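Local coordinates for protein Endonuclease/exonuclease/phosphatase (Beutenbergia cavernae DSM 12333, PDB 4RUW) that belongs to the endonuclease/exonuclease/phosphatase family, joining a zinc-bearing DNase I-like domain to an Ig-like domain, at residues A[270-283]-A[308-322]. Sequence-based numbering, arbitrary orientation.
Sequences VNDPGAGPTMTASY and AGHVSLVDRFASDHL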
# COMPACT_ATOMS: atom_id res chain seq x y z
N VAL A 270 4.92 0.05 11.70
CA VAL A 270 6.10 -0.53 12.35
C VAL A 270 7.39 0.24 12.10
O VAL A 270 8.37 0.03 12.81
CB VAL A 270 6.33 -2.01 11.95
CG1 VAL A 270 5.29 -2.91 12.60
CG2 VAL A 270 6.38 -2.18 10.44
N ASN A 271 7.42 1.12 11.10
CA ASN A 271 8.63 1.83 10.70
C ASN A 271 8.33 3.30 10.49
O ASN A 271 7.18 3.68 10.26
CB ASN A 271 9.17 1.29 9.37
CG ASN A 271 9.64 -0.16 9.45
OD1 ASN A 271 10.21 -0.59 10.45
ND2 ASN A 271 9.44 -0.90 8.37
N ASP A 272 9.36 4.14 10.52
CA ASP A 272 9.21 5.51 10.04
C ASP A 272 9.05 5.49 8.53
O ASP A 272 9.91 4.96 7.82
CB ASP A 272 10.45 6.35 10.39
CG ASP A 272 10.59 6.64 11.86
OD1 ASP A 272 9.57 6.82 12.54
OD2 ASP A 272 11.75 6.70 12.33
N PRO A 273 7.97 6.10 8.01
CA PRO A 273 7.85 6.26 6.56
C PRO A 273 9.09 6.89 5.92
O PRO A 273 9.49 6.45 4.84
CB PRO A 273 6.63 7.17 6.42
CG PRO A 273 5.76 6.73 7.59
CD PRO A 273 6.76 6.55 8.71
N GLY A 274 9.71 7.86 6.59
CA GLY A 274 10.86 8.54 6.02
C GLY A 274 12.09 7.66 5.88
O GLY A 274 13.03 8.03 5.17
N ALA A 275 12.08 6.51 6.54
CA ALA A 275 13.18 5.55 6.41
C ALA A 275 12.94 4.57 5.26
O ALA A 275 13.80 3.75 4.95
CB ALA A 275 13.36 4.78 7.71
N GLY A 276 11.78 4.66 4.63
CA GLY A 276 11.45 3.73 3.57
C GLY A 276 10.94 4.32 2.27
O GLY A 276 9.93 3.85 1.74
N PRO A 277 11.64 5.32 1.70
CA PRO A 277 11.25 5.73 0.35
C PRO A 277 11.46 4.54 -0.58
O PRO A 277 12.29 3.67 -0.30
CB PRO A 277 12.22 6.86 0.03
CG PRO A 277 13.45 6.52 0.84
CD PRO A 277 12.93 5.91 2.11
N THR A 278 10.69 4.48 -1.66
CA THR A 278 10.68 3.29 -2.50
C THR A 278 11.19 3.57 -3.91
O THR A 278 11.21 2.68 -4.74
CB THR A 278 9.30 2.62 -2.51
OG1 THR A 278 8.31 3.53 -3.02
CG2 THR A 278 8.92 2.19 -1.10
N MSE A 279 11.58 4.82 -4.16
CA MSE A 279 12.35 5.14 -5.34
C MSE A 279 13.81 4.88 -4.99
O MSE A 279 14.33 5.47 -4.06
CB MSE A 279 12.18 6.60 -5.72
CG MSE A 279 10.76 6.98 -6.11
SE MSE A 279 10.07 5.85 -7.53
CE MSE A 279 11.44 6.17 -8.88
N THR A 280 14.45 3.98 -5.74
CA THR A 280 15.82 3.58 -5.44
C THR A 280 16.75 4.77 -5.28
O THR A 280 17.54 4.84 -4.33
CB THR A 280 16.34 2.66 -6.54
OG1 THR A 280 15.47 1.53 -6.62
CG2 THR A 280 17.77 2.19 -6.25
N ALA A 281 16.62 5.74 -6.18
CA ALA A 281 17.49 6.90 -6.17
C ALA A 281 17.29 7.81 -4.95
O ALA A 281 18.16 8.61 -4.63
CB ALA A 281 17.31 7.69 -7.46
N SER A 282 16.15 7.67 -4.27
CA SER A 282 15.89 8.48 -3.09
C SER A 282 16.43 7.87 -1.80
O SER A 282 16.56 8.55 -0.79
CB SER A 282 14.39 8.73 -2.93
OG SER A 282 13.92 9.62 -3.92
N TYR A 283 16.73 6.57 -1.83
CA TYR A 283 17.14 5.90 -0.61
C TYR A 283 18.47 6.45 -0.12
O TYR A 283 19.41 6.59 -0.90
CB TYR A 283 17.23 4.38 -0.81
CG TYR A 283 17.35 3.66 0.51
CD1 TYR A 283 16.23 3.43 1.30
CD2 TYR A 283 18.59 3.27 1.00
CE1 TYR A 283 16.33 2.81 2.53
CE2 TYR A 283 18.70 2.64 2.23
CZ TYR A 283 17.57 2.41 2.98
OH TYR A 283 17.67 1.79 4.20
N ALA A 308 6.81 -6.54 11.29
CA ALA A 308 8.06 -5.90 10.88
C ALA A 308 7.99 -5.64 9.38
O ALA A 308 7.13 -6.18 8.69
CB ALA A 308 9.25 -6.79 11.20
N GLY A 309 8.91 -4.83 8.88
CA GLY A 309 9.03 -4.69 7.45
C GLY A 309 10.33 -4.03 7.08
O GLY A 309 10.94 -3.36 7.92
N HIS A 310 10.77 -4.21 5.85
CA HIS A 310 11.99 -3.56 5.38
C HIS A 310 11.91 -3.33 3.88
O HIS A 310 11.17 -4.03 3.18
CB HIS A 310 13.24 -4.38 5.72
CG HIS A 310 13.24 -5.77 5.15
ND1 HIS A 310 12.61 -6.83 5.77
CD2 HIS A 310 13.79 -6.27 4.02
CE1 HIS A 310 12.79 -7.93 5.05
NE2 HIS A 310 13.49 -7.61 3.98
N VAL A 311 12.66 -2.35 3.39
CA VAL A 311 12.86 -2.25 1.96
C VAL A 311 13.99 -3.21 1.59
O VAL A 311 14.92 -3.45 2.36
CB VAL A 311 13.17 -0.80 1.48
CG1 VAL A 311 11.91 0.07 1.59
CG2 VAL A 311 14.35 -0.20 2.23
N SER A 312 13.90 -3.80 0.40
CA SER A 312 14.91 -4.77 0.01
C SER A 312 16.17 -4.08 -0.47
O SER A 312 16.13 -3.29 -1.42
CB SER A 312 14.38 -5.69 -1.07
OG SER A 312 15.33 -6.71 -1.32
N LEU A 313 17.28 -4.40 0.18
CA LEU A 313 18.58 -3.87 -0.19
C LEU A 313 19.55 -5.00 -0.57
O LEU A 313 20.76 -4.81 -0.61
CB LEU A 313 19.16 -3.00 0.93
CG LEU A 313 18.30 -1.80 1.34
CD1 LEU A 313 18.92 -1.08 2.53
CD2 LEU A 313 18.11 -0.84 0.19
N VAL A 314 18.99 -6.18 -0.87
CA VAL A 314 19.78 -7.30 -1.37
C VAL A 314 20.55 -6.91 -2.64
O VAL A 314 21.73 -7.22 -2.79
CB VAL A 314 18.86 -8.53 -1.64
CG1 VAL A 314 19.65 -9.68 -2.24
CG2 VAL A 314 18.17 -8.97 -0.36
N ASP A 315 19.87 -6.22 -3.55
CA ASP A 315 20.47 -5.77 -4.80
C ASP A 315 19.69 -4.53 -5.20
O ASP A 315 18.83 -4.57 -6.09
CB ASP A 315 20.31 -6.86 -5.87
CG ASP A 315 21.20 -6.65 -7.08
OD1 ASP A 315 21.94 -5.64 -7.15
OD2 ASP A 315 21.17 -7.53 -7.96
N ARG A 316 19.96 -3.43 -4.51
CA ARG A 316 19.10 -2.26 -4.60
C ARG A 316 19.02 -1.68 -6.01
O ARG A 316 18.00 -1.09 -6.38
CB ARG A 316 19.51 -1.19 -3.59
CG ARG A 316 20.77 -0.43 -3.96
CD ARG A 316 21.27 0.41 -2.78
NE ARG A 316 21.74 -0.46 -1.70
CZ ARG A 316 22.03 -0.03 -0.47
NH1 ARG A 316 21.88 1.24 -0.16
NH2 ARG A 316 22.46 -0.89 0.44
N PHE A 317 20.07 -1.85 -6.81
CA PHE A 317 20.08 -1.26 -8.15
C PHE A 317 19.48 -2.16 -9.23
O PHE A 317 19.58 -1.86 -10.41
CB PHE A 317 21.48 -0.76 -8.52
CG PHE A 317 21.95 0.35 -7.62
CD1 PHE A 317 21.26 1.55 -7.57
CD2 PHE A 317 23.07 0.18 -6.81
CE1 PHE A 317 21.67 2.56 -6.73
CE2 PHE A 317 23.48 1.21 -5.98
CZ PHE A 317 22.77 2.39 -5.93
N ALA A 318 18.82 -3.24 -8.81
CA ALA A 318 18.17 -4.14 -9.75
C ALA A 318 16.95 -3.50 -10.43
O ALA A 318 16.55 -3.92 -11.52
CB ALA A 318 17.77 -5.43 -9.07
N SER A 319 16.36 -2.49 -9.78
CA SER A 319 15.21 -1.77 -10.33
C SER A 319 15.28 -0.32 -9.88
O SER A 319 16.02 0.01 -8.95
CB SER A 319 13.89 -2.39 -9.84
OG SER A 319 12.80 -1.57 -10.24
N ASP A 320 14.53 0.56 -10.53
CA ASP A 320 14.45 1.94 -10.07
C ASP A 320 13.49 2.15 -8.90
O ASP A 320 13.38 3.26 -8.38
CB ASP A 320 14.20 2.92 -11.23
CG ASP A 320 12.84 2.75 -11.88
OD1 ASP A 320 12.12 1.77 -11.59
OD2 ASP A 320 12.50 3.61 -12.72
N HIS A 321 12.78 1.09 -8.49
CA HIS A 321 12.06 1.07 -7.22
C HIS A 321 12.69 0.03 -6.32
O HIS A 321 13.26 -0.95 -6.81
CB HIS A 321 10.59 0.69 -7.40
CG HIS A 321 9.74 1.74 -8.06
ND1 HIS A 321 8.66 2.32 -7.43
CD2 HIS A 321 9.81 2.29 -9.29
CE1 HIS A 321 8.10 3.20 -8.25
NE2 HIS A 321 8.78 3.20 -9.38
N LEU A 322 12.53 0.22 -5.01
CA LEU A 322 12.89 -0.79 -4.03
C LEU A 322 11.70 -1.68 -3.72
O LEU A 322 10.56 -1.22 -3.65
CB LEU A 322 13.34 -0.13 -2.73
CG LEU A 322 14.56 0.78 -2.81
CD1 LEU A 322 14.83 1.39 -1.44
CD2 LEU A 322 15.80 0.05 -3.34
O HOH W 1 10.35 -3.31 11.01
O HOH W 2 15.03 5.48 -8.59
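In the DNase I-like fold of this protein, edge strand 304-311 and the loop leading from it to strand 324-330 meet the loop that follows helix 266-270, and a single beta bridge, Met279 with His321, ties the two loops. Leu322 N donates to Thr278 O (2.8 Å) on one side of it and Thr280 N to Asp320 O (2.9 Å) on the other. The Thr280 hydroxyl, anti to its own carbonyl carbon (chi1 -58°), adds a bond from OG1 to Ser319 O (2.8 Å), while CG2 turns to the Phe317 ring. Ser319 OG closes an ST turn on His321 N and also bonds Asn62 O. Bent at chi2 and chi3, the selenomethionine Met279 lays SE over a face of the His321 imidazole, 3.6 Å from the ring centroid; ND1 of that ring is hydrogen-bonded to Asp296, which also holds Thr278 OG1. Beyond the bridge, the Tyr283 ring packs among aliphatic groups: Leu313 CD2 makes a CH-pi contact over one face, Val311 CG2 reaches CE1 from the opposite direction to the tyrosine, and Leu322 CD1 sits 3.7 Å from Tyr283 CD1. Tyr283 OH makes a weak hydrogen bond to a glycerol. At the far end, water 1 links Asn271 OD1 to Gly309 N, and Asn271 ND2 donates to Gly309 O (2.9 Å) from above the carbonyl plane, 64° out of it.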